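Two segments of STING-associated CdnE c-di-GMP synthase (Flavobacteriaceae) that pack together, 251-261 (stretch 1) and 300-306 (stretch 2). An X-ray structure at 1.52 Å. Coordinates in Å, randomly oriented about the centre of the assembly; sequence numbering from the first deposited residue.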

# COMPACT_ATOMS: atom_id res chain seq x y z
N ARG A 251 9.57 -3.53 13.55
CA ARG A 251 10.02 -2.71 12.41
C ARG A 251 10.78 -3.54 11.39
O ARG A 251 11.80 -3.08 10.84
N ARG A 252 10.25 -4.74 11.10
CA ARG A 252 10.82 -5.60 10.05
C ARG A 252 9.89 -5.82 8.86
O ARG A 252 10.41 -6.14 7.76
N LEU A 253 8.57 -5.70 9.04
CA LEU A 253 7.64 -6.06 7.95
C LEU A 253 7.89 -5.20 6.73
O LEU A 253 7.95 -5.71 5.60
N LYS A 254 7.99 -3.89 6.91
CA LYS A 254 8.18 -3.02 5.74
C LYS A 254 9.50 -3.29 5.03
O LYS A 254 9.56 -3.20 3.78
N ASN A 255 10.54 -3.65 5.78
CA ASN A 255 11.80 -4.00 5.12
C ASN A 255 11.62 -5.21 4.21
O ASN A 255 12.13 -5.23 3.08
N MSE A 256 10.80 -6.19 4.65
CA MSE A 256 10.55 -7.38 3.79
C MSE A 256 9.74 -6.97 2.56
O MSE A 256 10.02 -7.46 1.43
N ILE A 257 8.75 -6.09 2.73
CA ILE A 257 7.93 -5.69 1.58
C ILE A 257 8.80 -5.00 0.53
O ILE A 257 8.72 -5.29 -0.69
N ARG A 258 9.60 -4.00 0.99
CA ARG A 258 10.41 -3.24 0.03
C ARG A 258 11.44 -4.15 -0.63
O ARG A 258 11.74 -3.98 -1.81
N PHE A 259 12.03 -5.08 0.14
CA PHE A 259 12.98 -6.03 -0.45
C PHE A 259 12.33 -6.82 -1.56
O PHE A 259 12.87 -6.89 -2.66
N LEU A 260 11.16 -7.43 -1.30
CA LEU A 260 10.56 -8.26 -2.36
C LEU A 260 10.18 -7.41 -3.58
O LEU A 260 10.28 -7.86 -4.72
N LYS A 261 9.69 -6.18 -3.35
CA LYS A 261 9.37 -5.29 -4.48
C LYS A 261 10.61 -5.00 -5.31
O LYS A 261 10.55 -5.02 -6.55
N ASP A 300 18.79 -12.73 7.91
CA ASP A 300 18.02 -13.95 8.10
C ASP A 300 16.59 -13.80 7.60
O ASP A 300 15.92 -14.82 7.38
N LEU A 301 16.11 -12.56 7.37
CA LEU A 301 14.79 -12.39 6.77
C LEU A 301 14.73 -12.91 5.36
O LEU A 301 13.62 -13.22 4.87
N VAL A 302 15.88 -12.96 4.65
CA VAL A 302 15.84 -13.46 3.27
C VAL A 302 15.42 -14.91 3.28
O VAL A 302 14.62 -15.33 2.44
N SER A 303 15.96 -15.69 4.23
CA SER A 303 15.56 -17.08 4.39
C SER A 303 14.07 -17.22 4.78
O SER A 303 13.39 -18.11 4.28
N ILE A 304 13.57 -16.36 5.67
CA ILE A 304 12.13 -16.41 6.03
C ILE A 304 11.27 -16.24 4.79
O ILE A 304 10.29 -16.96 4.56
N LEU A 305 11.61 -15.25 3.97
CA LEU A 305 10.86 -15.00 2.74
C LEU A 305 10.96 -16.18 1.78
O LEU A 305 9.94 -16.58 1.17
N TYR A 306 12.16 -16.75 1.61
CA TYR A 306 12.29 -17.92 0.75
C TYR A 306 11.43 -19.06 1.24
O TYR A 306 10.75 -19.71 0.44

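Packing of helix 253-261 against helix 300-306 in the STING-associated CdnE c-di-GMP synthase. The two helices cross at -70°, with their axes 10.9 Å apart at closest approach; the closest contacts are all between side chains, and no hydrogen bond passes between the stretches, and 408 Å² of surface is buried, both sides summed. L305 forms the centre. Its CA-to-CB bond points toward stretch 1, and its m, t rotamer (chi1 -72°, chi2 171°) sets the isobutyl group among M256, F259 and L260. L305 CD1 lies 3.6 Å from F259 CD2, the closest approach in the contact, and meets the ring at its edge, near the ring plane. The same methyl, L305 CD1, is 4.0 Å from L260 CD2. L260 starts sideways, but its m, t rotamer brings its end nearer to stretch 2, so that a residue on the flank of the helix still joins the cluster.

M256, a selenomethionine, is the main contributor from stretch 1, with 85 Å² covered. It points toward stretch 2 and adopts m, t, m, a shape that carries its selenium over the second helix: M256 SE is 4.0 Å from L305 CG and 4.3 Å from I304 CG2. Nearer its base, M256 CG touches L301 CD1 at 4.1 Å. M256 thus spans one turn of stretch 2, from L301 to L305, and the backbones are also nearest here, with M256 CA and L301 CA 7.2 Å apart. I304 adds little, since it begins sideways and its end leads away.

F259 points toward stretch 2 with chi1 t (178°) and chi2 66°. Beyond its contact with L305, the ring reaches V302, whose CG2 sits 3.9 Å from F259 CZ; V302 is itself directed sideways, with chi1 t.

L301, m, t and pointing toward stretch 1, leads outward to the polar edge. Its CD1 packs 4.1 Å from CG of R252, so the arginine, whose CA-to-CB bond points toward stretch 2, lends the aliphatic base of its side chain to the apolar surface. The guanidinium group of R252 (chi1 m, chi2 between wells at 141°, chi3 t) lies beyond the contact with L301 CD1; R252 NE and NH2 are hydrogen-bonded elsewhere in the structure, and NH1 to a residue just outside the stretches. N255 is directed sideways; its side chain comes no nearer to stretch 2 than 5.0 Å, from N255 CB to L301 CD1, and it accepts a weak hydrogen bond within its own helix, R258 NH2 to N255 OD1 at 2.7 Å, bent to 117° at the hydrogen. L253 and I257 point away from the contact.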

# COMPACT_ATOMS: atom_id res chain seq x y z
CB ARG A 251 10.82 -1.48 12.89
CG ARG A 251 9.95 -0.58 13.77
CD ARG A 251 10.62 0.71 14.24
NE ARG A 251 11.66 0.49 15.26
CZ ARG A 251 12.27 1.47 15.92
NH1 ARG A 251 11.98 2.75 15.65
NH2 ARG A 251 13.18 1.17 16.81
CB ARG A 252 11.20 -6.97 10.63
CG ARG A 252 12.60 -6.86 11.34
CD ARG A 252 12.59 -7.65 12.56
NE ARG A 252 13.91 -7.90 13.13
CZ ARG A 252 14.41 -7.24 14.20
NH1 ARG A 252 13.79 -6.18 14.70
NH2 ARG A 252 15.58 -7.66 14.73
CB LEU A 253 6.19 -5.88 8.43
CG LEU A 253 5.14 -5.96 7.32
CD1 LEU A 253 5.15 -7.37 6.74
CD2 LEU A 253 3.76 -5.62 7.90
CB LYS A 254 8.12 -1.54 6.13
CG LYS A 254 6.69 -1.16 6.54
CD LYS A 254 6.72 0.34 6.98
CE LYS A 254 5.41 0.78 7.57
NZ LYS A 254 5.37 2.27 7.80
CB ASN A 255 12.87 -4.29 6.18
CG ASN A 255 13.23 -3.05 6.98
OD1 ASN A 255 13.20 -1.92 6.47
ND2 ASN A 255 13.67 -3.27 8.23
CB MSE A 256 9.81 -8.51 4.53
CG MSE A 256 10.74 -9.09 5.55
SE MSE A 256 10.00 -10.80 6.33
CE MSE A 256 8.12 -10.19 6.69
CB ILE A 257 6.81 -4.78 2.07
CG1 ILE A 257 5.77 -5.66 2.79
CG2 ILE A 257 6.12 -4.04 0.85
CD1 ILE A 257 4.69 -4.87 3.54
CB ARG A 258 11.08 -2.06 0.76
CG ARG A 258 10.02 -1.02 1.18
CD ARG A 258 10.65 0.28 1.69
NE ARG A 258 11.35 -0.01 2.92
CZ ARG A 258 11.01 0.37 4.16
NH1 ARG A 258 10.00 1.18 4.52
NH2 ARG A 258 11.77 -0.07 5.14
CB PHE A 259 13.49 -6.96 0.65
CG PHE A 259 14.44 -8.02 0.19
CD1 PHE A 259 15.66 -7.70 -0.30
CD2 PHE A 259 14.12 -9.32 0.36
CE1 PHE A 259 16.57 -8.71 -0.73
CE2 PHE A 259 15.01 -10.32 -0.05
CZ PHE A 259 16.25 -10.01 -0.55
CB LEU A 260 9.33 -9.01 -1.84
CG LEU A 260 9.46 -10.29 -1.05
CD1 LEU A 260 8.04 -10.97 -1.08
CD2 LEU A 260 10.51 -11.23 -1.65
CB LYS A 261 8.75 -3.99 -3.97
CG LYS A 261 7.32 -4.12 -3.49
CD LYS A 261 6.83 -2.71 -3.14
CE LYS A 261 5.48 -2.70 -2.58
NZ LYS A 261 5.06 -1.22 -2.61
CB ASP A 300 18.03 -14.36 9.58
CG ASP A 300 19.43 -14.80 10.06
OD1 ASP A 300 20.30 -15.08 9.23
OD2 ASP A 300 19.68 -14.87 11.29
CB LEU A 301 14.37 -10.91 6.76
CG LEU A 301 14.27 -10.29 8.14
CD1 LEU A 301 13.97 -8.78 8.02
CD2 LEU A 301 13.22 -10.97 9.02
CB VAL A 302 17.19 -13.27 2.58
CG1 VAL A 302 17.13 -13.73 1.10
CG2 VAL A 302 17.60 -11.81 2.66
CB SER A 303 16.43 -17.70 5.46
OG SER A 303 16.06 -19.06 5.70
CB ILE A 304 11.81 -15.31 7.06
CG1 ILE A 304 12.40 -15.66 8.39
CG2 ILE A 304 10.26 -15.04 7.18
CD1 ILE A 304 11.84 -16.88 9.06
CB LEU A 305 11.35 -13.72 2.10
CG LEU A 305 10.93 -12.45 2.85
CD1 LEU A 305 11.69 -11.25 2.22
CD2 LEU A 305 9.41 -12.22 2.66
CB TYR A 306 13.75 -18.35 0.66
CG TYR A 306 13.94 -19.60 -0.14
CD1 TYR A 306 13.90 -19.59 -1.50
CD2 TYR A 306 14.26 -20.80 0.48
CE1 TYR A 306 14.06 -20.71 -2.26
CE2 TYR A 306 14.41 -21.96 -0.29
CZ TYR A 306 14.32 -21.89 -1.66
OH TYR A 306 14.50 -23.00 -2.44